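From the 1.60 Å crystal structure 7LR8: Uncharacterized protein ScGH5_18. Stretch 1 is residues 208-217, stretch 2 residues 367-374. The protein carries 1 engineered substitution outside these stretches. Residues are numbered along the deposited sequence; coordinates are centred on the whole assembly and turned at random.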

ATOM      1  N   PRO B 208      15.126   5.815  18.113  1.00 23.53           N
ATOM      2  CA  PRO B 208      15.671   4.470  18.378  1.00 21.12           C
ATOM      3  C   PRO B 208      16.908   4.144  17.569  1.00 25.16           C
ATOM      4  O   PRO B 208      17.709   3.300  17.993  1.00 22.21           O
ATOM      5  CB  PRO B 208      14.511   3.533  18.002  1.00 18.88           C
ATOM      6  CG  PRO B 208      13.302   4.389  17.974  1.00 26.23           C
ATOM      7  CD  PRO B 208      13.760   5.760  17.570  1.00 25.74           C
ATOM      8  N   PHE B 209      17.062   4.746  16.396  1.00 19.60           N
ATOM      9  CA  PHE B 209      18.237   4.523  15.571  1.00 21.27           C
ATOM     10  C   PHE B 209      19.276   5.553  15.973  1.00 23.11           C
ATOM     11  O   PHE B 209      18.978   6.752  16.011  1.00 20.85           O
ATOM     12  CB  PHE B 209      17.883   4.617  14.086  1.00 16.74           C
ATOM     13  CG  PHE B 209      17.170   3.390  13.554  1.00 18.84           C
ATOM     14  CD1 PHE B 209      15.808   3.208  13.766  1.00 18.14           C
ATOM     15  CD2 PHE B 209      17.864   2.434  12.823  1.00 22.05           C
ATOM     16  CE1 PHE B 209      15.150   2.073  13.268  1.00 19.63           C
ATOM     17  CE2 PHE B 209      17.222   1.300  12.323  1.00 20.20           C
ATOM     18  CZ  PHE B 209      15.859   1.116  12.550  1.00 20.66           C
ATOM     19  N   THR B 210      20.469   5.087  16.331  1.00 21.75           N
ATOM     20  CA  THR B 210      21.441   5.929  17.010  1.00 22.51           C
ATOM     21  C   THR B 210      22.626   6.267  16.113  1.00 26.00           C
ATOM     22  O   THR B 210      22.836   5.640  15.067  1.00 23.91           O
ATOM     23  CB  THR B 210      21.960   5.236  18.277  1.00 21.63           C
ATOM     24  OG1 THR B 210      22.732   4.082  17.908  1.00 21.57           O
ATOM     25  CG2 THR B 210      20.796   4.811  19.182  1.00 21.95           C
ATOM     26  N   PRO B 211      23.426   7.271  16.490  1.00 21.37           N
ATOM     27  CA  PRO B 211      24.687   7.491  15.762  1.00 23.12           C
ATOM     28  C   PRO B 211      25.588   6.271  15.779  1.00 20.67           C
ATOM     29  O   PRO B 211      26.259   5.975  14.785  1.00 22.10           O
ATOM     30  CB  PRO B 211      25.321   8.670  16.506  1.00 21.83           C
ATOM     31  CG  PRO B 211      24.167   9.375  17.178  1.00 19.88           C
ATOM     32  CD  PRO B 211      23.202   8.284  17.540  1.00 22.66           C
ATOM     33  N   ALA B 212      25.616   5.545  16.892  1.00 22.16           N
ATOM     34  CA  ALA B 212      26.432   4.339  16.959  1.00 22.96           C
ATOM     35  C   ALA B 212      25.983   3.301  15.931  1.00 24.89           C
ATOM     36  O   ALA B 212      26.824   2.644  15.302  1.00 25.07           O
ATOM     37  CB  ALA B 212      26.385   3.760  18.372  1.00 24.77           C
ATOM     38  N   HIS B 213      24.665   3.133  15.744  1.00 22.24           N
ATOM     39  CA  HIS B 213      24.186   2.190  14.731  1.00 19.79           C
ATOM     40  C   HIS B 213      24.703   2.567  13.348  1.00 22.80           C
ATOM     41  O   HIS B 213      25.135   1.697  12.580  1.00 23.49           O
ATOM     42  CB  HIS B 213      22.656   2.144  14.685  1.00 20.16           C
ATOM     43  CG  HIS B 213      21.990   1.639  15.930  1.00 23.72           C
ATOM     44  ND1 HIS B 213      20.739   2.073  16.313  1.00 24.57           N
ATOM     45  CD2 HIS B 213      22.360   0.707  16.842  1.00 23.93           C
ATOM     46  CE1 HIS B 213      20.381   1.457  17.424  1.00 24.47           C
ATOM     47  NE2 HIS B 213      21.344   0.620  17.765  1.00 25.59           N
ATOM     48  N   SER B 214      24.638   3.857  13.003  1.00 20.94           N
ATOM     49  CA  SER B 214      25.030   4.289  11.664  1.00 19.40           C
ATOM     50  C   SER B 214      26.529   4.121  11.432  1.00 19.06           C
ATOM     51  O   SER B 214      26.960   3.767  10.327  1.00 20.92           O
ATOM     52  CB  SER B 214      24.622   5.747  11.448  1.00 19.14           C
ATOM     53  OG  SER B 214      23.219   5.848  11.241  1.00 21.45           O
ATOM     54  N   ALA B 215      27.339   4.366  12.458  1.00 19.13           N
ATOM     55  CA  ALA B 215      28.789   4.358  12.326  1.00 24.20           C
ATOM     56  C   ALA B 215      29.427   3.025  12.698  1.00 20.95           C
ATOM     57  O   ALA B 215      30.624   2.838  12.451  1.00 26.14           O
ATOM     58  CB  ALA B 215      29.400   5.478  13.187  1.00 20.73           C
ATOM     59  N   ARG B 216      28.673   2.090  13.274  1.00 19.25           N
ATOM     60  CA  ARG B 216      29.260   0.830  13.714  1.00 22.60           C
ATOM     61  C   ARG B 216      28.573  -0.414  13.166  1.00 25.98           C
ATOM     62  O   ARG B 216      29.046  -1.527  13.433  1.00 32.13           O
ATOM     63  CB  ARG B 216      29.280   0.765  15.250  1.00 24.70           C
ATOM     64  CG  ARG B 216      30.074   1.896  15.871  1.00 27.35           C
ATOM     65  CD  ARG B 216      29.952   1.941  17.387  1.00 39.66           C
ATOM     66  NE  ARG B 216      30.429   3.223  17.903  1.00 46.43           N
ATOM     67  CZ  ARG B 216      30.309   3.626  19.165  1.00 51.94           C
ATOM     68  NH1 ARG B 216      29.721   2.846  20.067  1.00 48.26           N
ATOM     69  NH2 ARG B 216      30.778   4.815  19.525  1.00 52.09           N
ATOM     70  N   ILE B 217      27.475  -0.271  12.424  1.00 20.25           N
ATOM     71  CA  ILE B 217      26.805  -1.381  11.758  1.00 20.86           C
ATOM     72  C   ILE B 217      26.809  -1.101  10.261  1.00 21.33           C
ATOM     73  O   ILE B 217      26.541   0.030   9.841  1.00 22.25           O
ATOM     74  CB  ILE B 217      25.364  -1.564  12.282  1.00 26.34           C
ATOM     75  CG1 ILE B 217      25.355  -1.722  13.806  1.00 24.11           C
ATOM     76  CG2 ILE B 217      24.708  -2.768  11.656  1.00 24.25           C
ATOM     77  CD1 ILE B 217      23.961  -1.885  14.386  1.00 23.28           C
ATOM     78  N   GLY B 367      26.233   6.376  27.837  1.00 50.30           N
ATOM     79  CA  GLY B 367      25.777   5.185  27.153  1.00 52.37           C
ATOM     80  C   GLY B 367      26.009   5.259  25.656  1.00 47.10           C
ATOM     81  O   GLY B 367      26.725   6.120  25.143  1.00 41.91           O
ATOM     82  N   ASP B 368      25.372   4.332  24.942  1.00 44.21           N
ATOM     83  CA  ASP B 368      25.507   4.248  23.494  1.00 45.59           C
ATOM     84  C   ASP B 368      24.238   4.656  22.758  1.00 40.77           C
ATOM     85  O   ASP B 368      24.178   4.528  21.530  1.00 39.39           O
ATOM     86  CB  ASP B 368      25.916   2.834  23.084  1.00 60.51           C
ATOM     87  CG  ASP B 368      27.377   2.550  23.366  1.00 71.07           C
ATOM     88  OD1 ASP B 368      28.226   3.401  23.021  1.00 69.06           O
ATOM     89  OD2 ASP B 368      27.673   1.479  23.942  1.00 78.09           O
ATOM     90  N   GLN B 369      23.229   5.150  23.472  1.00 44.57           N
ATOM     91  CA  GLN B 369      21.950   5.508  22.876  1.00 42.40           C
ATOM     92  C   GLN B 369      21.784   7.010  22.660  1.00 41.33           C
ATOM     93  O   GLN B 369      20.698   7.447  22.271  1.00 38.18           O
ATOM     94  CB  GLN B 369      20.812   4.965  23.734  1.00 39.91           C
ATOM     95  CG  GLN B 369      20.864   3.449  23.872  1.00 50.41           C
ATOM     96  CD  GLN B 369      19.802   2.900  24.798  1.00 61.67           C
ATOM     97  OE1 GLN B 369      18.903   3.620  25.226  1.00 62.66           O
ATOM     98  NE2 GLN B 369      19.899   1.610  25.108  1.00 65.93           N
ATOM     99  N   ALA B 370      22.829   7.799  22.912  1.00 31.29           N
ATOM    100  CA  ALA B 370      22.859   9.225  22.603  1.00 34.44           C
ATOM    101  C   ALA B 370      21.606   9.983  23.055  1.00 34.29           C
ATOM    102  O   ALA B 370      20.910  10.586  22.233  1.00 30.62           O
ATOM    103  CB  ALA B 370      23.099   9.433  21.114  1.00 31.16           C
ATOM    104  N   PRO B 371      21.300   9.981  24.357  1.00 33.43           N
ATOM    105  CA  PRO B 371      20.067  10.640  24.829  1.00 32.17           C
ATOM    106  C   PRO B 371      20.078  12.165  24.730  1.00 36.47           C
ATOM    107  O   PRO B 371      19.021  12.781  24.919  1.00 33.76           O
ATOM    108  CB  PRO B 371      19.980  10.196  26.292  1.00 36.09           C
ATOM    109  CG  PRO B 371      21.410   9.983  26.678  1.00 33.97           C
ATOM    110  CD  PRO B 371      22.063   9.387  25.468  1.00 34.02           C
ATOM    111  N   ALA B 372      21.220  12.796  24.455  1.00 30.88           N
ATOM    112  CA  ALA B 372      21.270  14.252  24.354  1.00 27.77           C
ATOM    113  C   ALA B 372      21.857  14.689  23.019  1.00 32.39           C
ATOM    114  O   ALA B 372      22.528  15.722  22.933  1.00 33.63           O
ATOM    115  CB  ALA B 372      22.061  14.856  25.515  1.00 29.18           C
ATOM    116  N   ARG B 373      21.599  13.923  21.960  1.00 24.87           N
ATOM    117  CA  ARG B 373      22.195  14.213  20.664  1.00 24.54           C
ATOM    118  C   ARG B 373      21.655  15.486  20.037  1.00 27.36           C
ATOM    119  O   ARG B 373      22.250  15.973  19.067  1.00 25.08           O
ATOM    120  CB  ARG B 373      21.978  13.037  19.713  1.00 24.68           C
ATOM    121  CG  ARG B 373      20.542  12.849  19.247  1.00 23.59           C
ATOM    122  CD  ARG B 373      20.401  11.536  18.477  1.00 24.11           C
ATOM    123  NE  ARG B 373      20.122  10.409  19.359  1.00 25.69           N
ATOM    124  CZ  ARG B 373      19.521   9.297  18.968  1.00 26.98           C
ATOM    125  NH1 ARG B 373      19.142   9.161  17.707  1.00 26.91           N
ATOM    126  NH2 ARG B 373      19.287   8.329  19.847  1.00 28.75           N
ATOM    127  N   SER B 374      20.562  16.047  20.566  1.00 23.84           N
ATOM    128  CA  SER B 374      20.015  17.264  19.978  1.00 24.02           C
ATOM    129  C   SER B 374      20.980  18.446  20.049  1.00 24.36           C
ATOM    130  O   SER B 374      20.746  19.447  19.364  1.00 24.15           O
ATOM    131  CB  SER B 374      18.686  17.627  20.653  1.00 25.79           C
ATOM    132  OG  SER B 374      18.838  17.786  22.050  1.00 26.98           O
TER
HETATM  133  O   HOH W   1      23.258   2.531  20.020  1.00 29.00           O
HETATM  134  O   HOH W   2      24.901   6.341  19.806  1.00 25.99           O

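The loop of stretch 2 lies against the N-terminal end of the helix 211-216, with Thr-210 CA 5.9 Å from Gln-369 CA and Ala-212 CA 6.6 Å from Asp-368 CA; together the stretches bury 301 Å².

Arg-373 makes the central contact. Its chi1 of 71° (p) and chi3 of 87° (p) fold the side chain back over its own loop, where NE donates to Ala-370 O (3.0 Å, nearly linear at 178°) and NH2 to Gln-369 O (2.9 Å). So held, the guanidinium presents NH1 to Phe-209 O at 3.0 Å, at the guanidinium edge, near its plane, while Pro-211 CD covers one face, 4.1 Å from Arg-373 CZ. The same Pro-211 CD meets Ala-370 CB at 3.8 Å, an apolar contact beside the polar one.

Thr-210 is the N-cap. With chi1 at 67° (p), its OG1 accepts from His-213 N at 3.1 Å, and its CG2 packs 3.9 Å from Gln-369 CA. Asp-368 O is 3.9 Å from Thr-210 OG1, too far for direct bonding; water 1 bridges them at 2.7 Å to each. Water 2 donates to Asp-368 O (2.6 Å) and accepts from Ala-212 N (3.1 Å), serving a free first-turn amide.

At the exposed margin, Arg-216, extended at chi2 and chi3 (both t), reaches Asp-368: NH1 to OD1 is 3.4 Å, a salt bridge with a weak hydrogen bond.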